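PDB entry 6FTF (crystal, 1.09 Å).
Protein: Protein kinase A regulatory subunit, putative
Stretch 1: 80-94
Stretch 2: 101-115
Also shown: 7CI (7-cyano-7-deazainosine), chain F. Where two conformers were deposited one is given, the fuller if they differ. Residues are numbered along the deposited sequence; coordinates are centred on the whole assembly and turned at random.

Stretch 1 (80-94) CNKLYIIQSGHADII
Stretch 2, residues 101-115: YLKTEGTAVGELELM

A recurring principle is that, in β-rich domains, most backbone polar groups are paired within the sheet, and the side chains pack on its two faces. Residues 80-94 and 101-115 of this putative protein kinase A regulatory subunit, burying 1038 Å² between them, illustrate it well. They run antiparallel in two short ladders whose register shifts by one between Ile85 and Ala91, where the chain turns a corner at Gln87.

In the first ladder Tyr84 and Val109 form a hydrogen-bonded pair, CA atoms 5.3 Å apart: Tyr84 N donates to Val109 O and Val109 N to Tyr84 O, both at 2.9 Å. Ile85 and Ala108 follow as a non-hydrogen-bonded pair, CA-CA 4.5 Å. Both strands are extended, with phi/psi of -112/127 at Tyr84 and -130/147 at Val109. Pairing continues as Ile86 N donates to Thr107 O (2.9 Å) and Gly106 N to Ile86 O (2.7 Å). In the second ladder Ala91 N reaches Lys103 O at 2.9 Å, Lys103 N reaches Ala91 O at 2.8 Å, and Ile93 N reaches Tyr101 O at 2.9 Å.

Between the ladders lies a type II turn, Thr104 to Thr107, closed by Thr107 N to Thr104 O (3.1 Å). Thr107, chi1 p, adds OG1 to the same Thr104 O at 2.7 Å. Gly106, at 89/-13, adopts a conformation in which a CB would jam against the preceding carbonyl. His90 (m) places its ring beneath Thr104 CG2, 3.7 Å from the ring centroid, while NE2 at the edge makes a weak hydrogen bond to Glu105 OE2 (3.0 Å). Water 2 accepts from Gly89 N (2.9 Å) and donates to Glu105 OE2 (2.8 Å). Not every group is served: Gly89 O is buried by the contact without a partner.

Water also completes the margins. Water 1 donates to Lys82 O and Gly110 O, each at 2.8 Å; water 4 donates to Asp92 OD1 (2.7 Å) and Tyr101 O (2.9 Å). Lys103 (m, m, t, t) carries its ammonium along its own stretch, NZ donating to Ala108 O at 2.7 Å.

Apolar side chains fill the remaining space. Ile85 CD1 packs 3.4 Å from the small Ala108 CB; Tyr84 CB lies 3.7 Å from Val109 CG2, on the other face. Leu83 (t, p) sets CB 3.7 Å from CD1 of Leu114 (m, t), joining strand to helix at an interaxial angle of 145°. Gly110, the helix N-cap, sits at 102/-5, and a CB there would lie 2.4 Å from Lys82 O.

Stretch 2 also binds the ligand, through the start of its helix and through Tyr101. Gly110 N donates to 7CI O3 (2.9 Å), and O3 donates to Glu113 OE1 (2.7 Å). The ligand's O2 donates to Glu111 OE2 and its O4 to Glu113 OE2, both at 2.7 Å, while the Tyr101 ring (t) offers one face to the base, CG 3.3 Å from 7CI C3.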

# COMPACT_ATOMS: atom_id res chain seq x y z
N CYS A 80 25.01 4.05 -7.05
CA CYS A 80 24.14 3.29 -6.16
C CYS A 80 23.41 2.23 -6.98
O CYS A 80 23.86 1.09 -7.08
CB CYS A 80 23.19 4.23 -5.44
SG CYS A 80 22.02 3.36 -4.38
N ASN A 81 22.31 2.61 -7.62
CA ASN A 81 21.59 1.73 -8.52
C ASN A 81 21.11 0.47 -7.81
O ASN A 81 21.01 -0.59 -8.41
CB ASN A 81 22.44 1.34 -9.73
CG ASN A 81 23.11 2.53 -10.37
OD1 ASN A 81 22.45 3.49 -10.76
ND2 ASN A 81 24.44 2.49 -10.46
N LYS A 82 20.81 0.59 -6.52
CA LYS A 82 20.33 -0.51 -5.71
C LYS A 82 19.05 -0.08 -5.00
O LYS A 82 18.85 1.11 -4.74
CB LYS A 82 21.38 -0.91 -4.68
CG LYS A 82 22.61 -1.54 -5.30
CD LYS A 82 23.72 -1.77 -4.27
CE LYS A 82 24.50 -0.51 -3.99
NZ LYS A 82 25.45 -0.22 -5.10
N LEU A 83 18.20 -1.06 -4.69
CA LEU A 83 16.97 -0.85 -3.94
C LEU A 83 17.16 -1.45 -2.55
O LEU A 83 17.54 -2.61 -2.43
CB LEU A 83 15.82 -1.55 -4.64
CG LEU A 83 14.45 -1.42 -3.98
CD1 LEU A 83 13.93 -0.01 -4.03
CD2 LEU A 83 13.46 -2.38 -4.66
N TYR A 84 16.90 -0.66 -1.52
CA TYR A 84 17.05 -1.10 -0.14
C TYR A 84 15.67 -1.19 0.49
O TYR A 84 14.92 -0.22 0.44
CB TYR A 84 17.86 -0.09 0.67
CG TYR A 84 19.27 0.06 0.22
CD1 TYR A 84 19.60 0.79 -0.89
CD2 TYR A 84 20.30 -0.60 0.90
CE1 TYR A 84 20.93 0.90 -1.30
CE2 TYR A 84 21.60 -0.51 0.51
CZ TYR A 84 21.91 0.22 -0.59
OH TYR A 84 23.24 0.29 -0.97
N ILE A 85 15.33 -2.33 1.07
CA ILE A 85 14.10 -2.50 1.84
C ILE A 85 14.52 -2.62 3.30
O ILE A 85 15.35 -3.48 3.65
CB ILE A 85 13.29 -3.72 1.38
CG1 ILE A 85 13.03 -3.69 -0.13
CG2 ILE A 85 11.95 -3.78 2.16
CD1 ILE A 85 12.29 -2.46 -0.63
N ILE A 86 14.01 -1.75 4.14
CA ILE A 86 14.46 -1.66 5.52
C ILE A 86 13.81 -2.75 6.37
O ILE A 86 12.58 -2.83 6.48
CB ILE A 86 14.14 -0.27 6.08
CG1 ILE A 86 14.88 0.81 5.29
CG2 ILE A 86 14.50 -0.20 7.55
CD1 ILE A 86 14.41 2.21 5.59
N GLN A 87 14.65 -3.58 7.00
CA GLN A 87 14.18 -4.52 8.01
C GLN A 87 13.92 -3.83 9.34
O GLN A 87 12.86 -4.01 9.95
CB GLN A 87 15.20 -5.64 8.19
CG GLN A 87 14.88 -6.59 9.33
CD GLN A 87 15.93 -7.67 9.47
OE1 GLN A 87 16.32 -8.33 8.50
NE2 GLN A 87 16.42 -7.85 10.69
N SER A 88 14.87 -3.01 9.78
CA SER A 88 14.71 -2.27 11.02
C SER A 88 15.61 -1.05 10.96
O SER A 88 16.62 -1.04 10.26
CB SER A 88 15.00 -3.13 12.24
OG SER A 88 16.29 -3.70 12.18
N GLY A 89 15.22 -0.03 11.70
CA GLY A 89 15.92 1.24 11.69
C GLY A 89 15.18 2.28 10.87
O GLY A 89 14.23 1.98 10.14
N HIS A 90 15.62 3.52 11.02
CA HIS A 90 15.00 4.65 10.33
C HIS A 90 16.07 5.47 9.64
O HIS A 90 17.24 5.51 10.06
CB HIS A 90 14.28 5.61 11.29
CG HIS A 90 13.16 4.99 12.06
ND1 HIS A 90 12.54 5.66 13.09
CD2 HIS A 90 12.53 3.80 11.95
CE1 HIS A 90 11.58 4.90 13.59
NE2 HIS A 90 11.56 3.76 12.91
N ALA A 91 15.66 6.18 8.59
CA ALA A 91 16.57 7.07 7.89
C ALA A 91 15.84 8.34 7.47
O ALA A 91 14.67 8.31 7.06
CB ALA A 91 17.17 6.42 6.65
N ASP A 92 16.58 9.44 7.51
CA ASP A 92 16.08 10.72 7.02
C ASP A 92 16.33 10.84 5.53
O ASP A 92 17.41 10.50 5.03
CB ASP A 92 16.78 11.88 7.72
CG ASP A 92 16.48 11.97 9.20
OD1 ASP A 92 15.30 11.81 9.60
OD2 ASP A 92 17.42 12.21 9.98
N ILE A 93 15.36 11.41 4.83
CA ILE A 93 15.51 11.87 3.45
C ILE A 93 15.83 13.35 3.51
O ILE A 93 15.03 14.14 4.03
CB ILE A 93 14.23 11.62 2.64
CG1 ILE A 93 13.80 10.14 2.73
CG2 ILE A 93 14.41 12.05 1.19
CD1 ILE A 93 14.87 9.16 2.29
N ILE A 94 16.98 13.73 2.98
CA ILE A 94 17.51 15.09 3.09
C ILE A 94 17.65 15.67 1.69
O ILE A 94 18.38 15.13 0.86
CB ILE A 94 18.85 15.11 3.84
CG1 ILE A 94 18.66 14.50 5.24
CG2 ILE A 94 19.44 16.52 3.90
CD1 ILE A 94 19.90 14.29 6.01
N TYR A 101 11.48 13.83 4.84
CA TYR A 101 10.69 12.62 4.99
C TYR A 101 11.46 11.68 5.90
O TYR A 101 12.69 11.75 5.98
CB TYR A 101 10.46 11.96 3.63
CG TYR A 101 9.42 10.86 3.60
CD1 TYR A 101 8.08 11.15 3.38
CD2 TYR A 101 9.78 9.53 3.74
CE1 TYR A 101 7.14 10.15 3.32
CE2 TYR A 101 8.85 8.52 3.68
CZ TYR A 101 7.52 8.84 3.47
OH TYR A 101 6.57 7.84 3.42
N LEU A 102 10.74 10.80 6.59
CA LEU A 102 11.35 9.80 7.46
C LEU A 102 10.96 8.41 6.97
O LEU A 102 9.78 8.06 6.94
CB LEU A 102 10.89 9.97 8.91
CG LEU A 102 11.48 8.96 9.90
CD1 LEU A 102 12.94 9.24 10.16
CD2 LEU A 102 10.70 8.92 11.21
N LYS A 103 11.96 7.62 6.58
CA LYS A 103 11.76 6.24 6.17
C LYS A 103 11.91 5.31 7.37
O LYS A 103 12.90 5.40 8.12
CB LYS A 103 12.79 5.84 5.10
CG LYS A 103 12.56 6.48 3.72
CD LYS A 103 11.48 5.75 2.93
CE LYS A 103 11.20 6.41 1.58
NZ LYS A 103 10.30 5.57 0.77
N THR A 104 10.93 4.44 7.57
CA THR A 104 10.88 3.57 8.73
C THR A 104 10.85 2.11 8.28
O THR A 104 10.99 1.79 7.09
CB THR A 104 9.68 3.94 9.60
OG1 THR A 104 8.48 3.78 8.84
CG2 THR A 104 9.78 5.39 10.08
N GLU A 105 10.69 1.21 9.23
CA GLU A 105 10.80 -0.20 8.91
C GLU A 105 9.79 -0.60 7.84
O GLU A 105 8.62 -0.18 7.86
CB GLU A 105 10.64 -1.05 10.17
CG GLU A 105 9.38 -0.80 10.96
CD GLU A 105 9.48 0.34 11.98
OE1 GLU A 105 8.54 0.46 12.79
OE2 GLU A 105 10.47 1.12 12.00
N GLY A 106 10.25 -1.44 6.92
CA GLY A 106 9.43 -1.95 5.85
C GLY A 106 9.41 -1.11 4.60
O GLY A 106 8.91 -1.58 3.56
N THR A 107 9.90 0.11 4.67
CA THR A 107 9.90 1.01 3.53
C THR A 107 11.15 0.82 2.69
O THR A 107 12.12 0.16 3.09
CB THR A 107 9.77 2.47 3.96
OG1 THR A 107 10.95 2.93 4.62
CG2 THR A 107 8.55 2.67 4.85
N ALA A 108 11.11 1.39 1.50
CA ALA A 108 12.16 1.28 0.51
C ALA A 108 12.86 2.61 0.28
O ALA A 108 12.23 3.68 0.35
CB ALA A 108 11.56 0.86 -0.84
N VAL A 109 14.14 2.55 -0.05
CA VAL A 109 14.86 3.69 -0.61
C VAL A 109 15.61 3.24 -1.86
O VAL A 109 16.10 2.11 -1.96
CB VAL A 109 15.82 4.39 0.38
CG1 VAL A 109 15.03 5.09 1.47
CG2 VAL A 109 16.85 3.41 0.94
N GLY A 110 15.72 4.16 -2.82
CA GLY A 110 16.37 3.91 -4.09
C GLY A 110 15.42 3.67 -5.23
O GLY A 110 15.87 3.54 -6.38
N GLU A 111 14.12 3.60 -4.96
CA GLU A 111 13.17 3.28 -6.00
C GLU A 111 12.97 4.41 -6.99
O GLU A 111 12.68 4.16 -8.16
CB GLU A 111 11.84 2.84 -5.38
CG GLU A 111 10.86 3.93 -5.01
CD GLU A 111 11.30 4.87 -3.91
OE1 GLU A 111 10.66 5.96 -3.83
OE2 GLU A 111 12.22 4.53 -3.14
N LEU A 112 13.12 5.65 -6.54
CA LEU A 112 12.95 6.79 -7.44
C LEU A 112 13.98 6.73 -8.56
O LEU A 112 13.66 6.92 -9.74
CB LEU A 112 13.10 8.06 -6.61
CG LEU A 112 12.74 9.42 -7.20
CD1 LEU A 112 11.30 9.48 -7.63
CD2 LEU A 112 12.98 10.47 -6.14
N GLU A 113 15.22 6.43 -8.19
CA GLU A 113 16.31 6.36 -9.14
C GLU A 113 16.17 5.18 -10.09
O GLU A 113 16.50 5.30 -11.28
CB GLU A 113 17.61 6.24 -8.36
CG GLU A 113 17.97 7.48 -7.57
CD GLU A 113 17.11 7.77 -6.35
OE1 GLU A 113 16.51 6.82 -5.77
OE2 GLU A 113 17.03 8.94 -5.95
N LEU A 114 15.71 4.03 -9.59
CA LEU A 114 15.55 2.85 -10.44
C LEU A 114 14.36 2.98 -11.37
O LEU A 114 14.43 2.57 -12.53
CB LEU A 114 15.44 1.60 -9.57
CG LEU A 114 16.73 1.19 -8.88
CD1 LEU A 114 16.46 0.11 -7.85
CD2 LEU A 114 17.74 0.72 -9.88
N MET A 115 13.25 3.53 -10.88
CA MET A 115 12.06 3.66 -11.70
C MET A 115 12.25 4.70 -12.80
O MET A 115 11.74 4.53 -13.91
CB MET A 115 10.87 4.00 -10.81
CG MET A 115 9.49 3.85 -11.46
SD MET A 115 8.08 4.18 -10.36
CE MET A 115 8.10 2.75 -9.27
C1 7CI F . 13.59 8.76 -1.19
N1 7CI F . 12.93 10.06 -1.53
O1 7CI F . 14.99 8.96 -1.15
C2 7CI F . 11.80 10.50 -0.97
N2 7CI F . 10.98 9.91 -0.07
O2 7CI F . 13.27 6.49 -1.61
C3 7CI F . 9.87 10.57 0.31
N3 7CI F . 9.58 11.83 -0.21
O3 7CI F . 14.71 6.65 -3.79
C4 7CI F . 10.39 12.44 -1.12
N4 7CI F . 12.94 14.24 -3.89
C5 7CI F . 11.55 11.79 -1.54
O5 7CI F . 10.04 13.57 -1.55
C6 7CI F . 12.63 12.10 -2.46
C7 7CI F . 13.46 10.98 -2.38
C8 7CI F . 12.80 13.28 -3.24
C9 7CI F . 13.34 7.73 -2.19
C10 7CI F . 14.47 7.87 -3.07
C11 7CI F . 15.61 8.12 -2.10
C12 7CI F . 16.87 8.84 -2.76
O4 7CI F . 16.44 9.95 -3.51
O HOH W 1 18.63 3.24 -6.55
O HOH W 2 12.74 0.01 13.12
O HOH W 3 9.05 2.79 14.14
O HOH W 4 13.28 13.13 8.42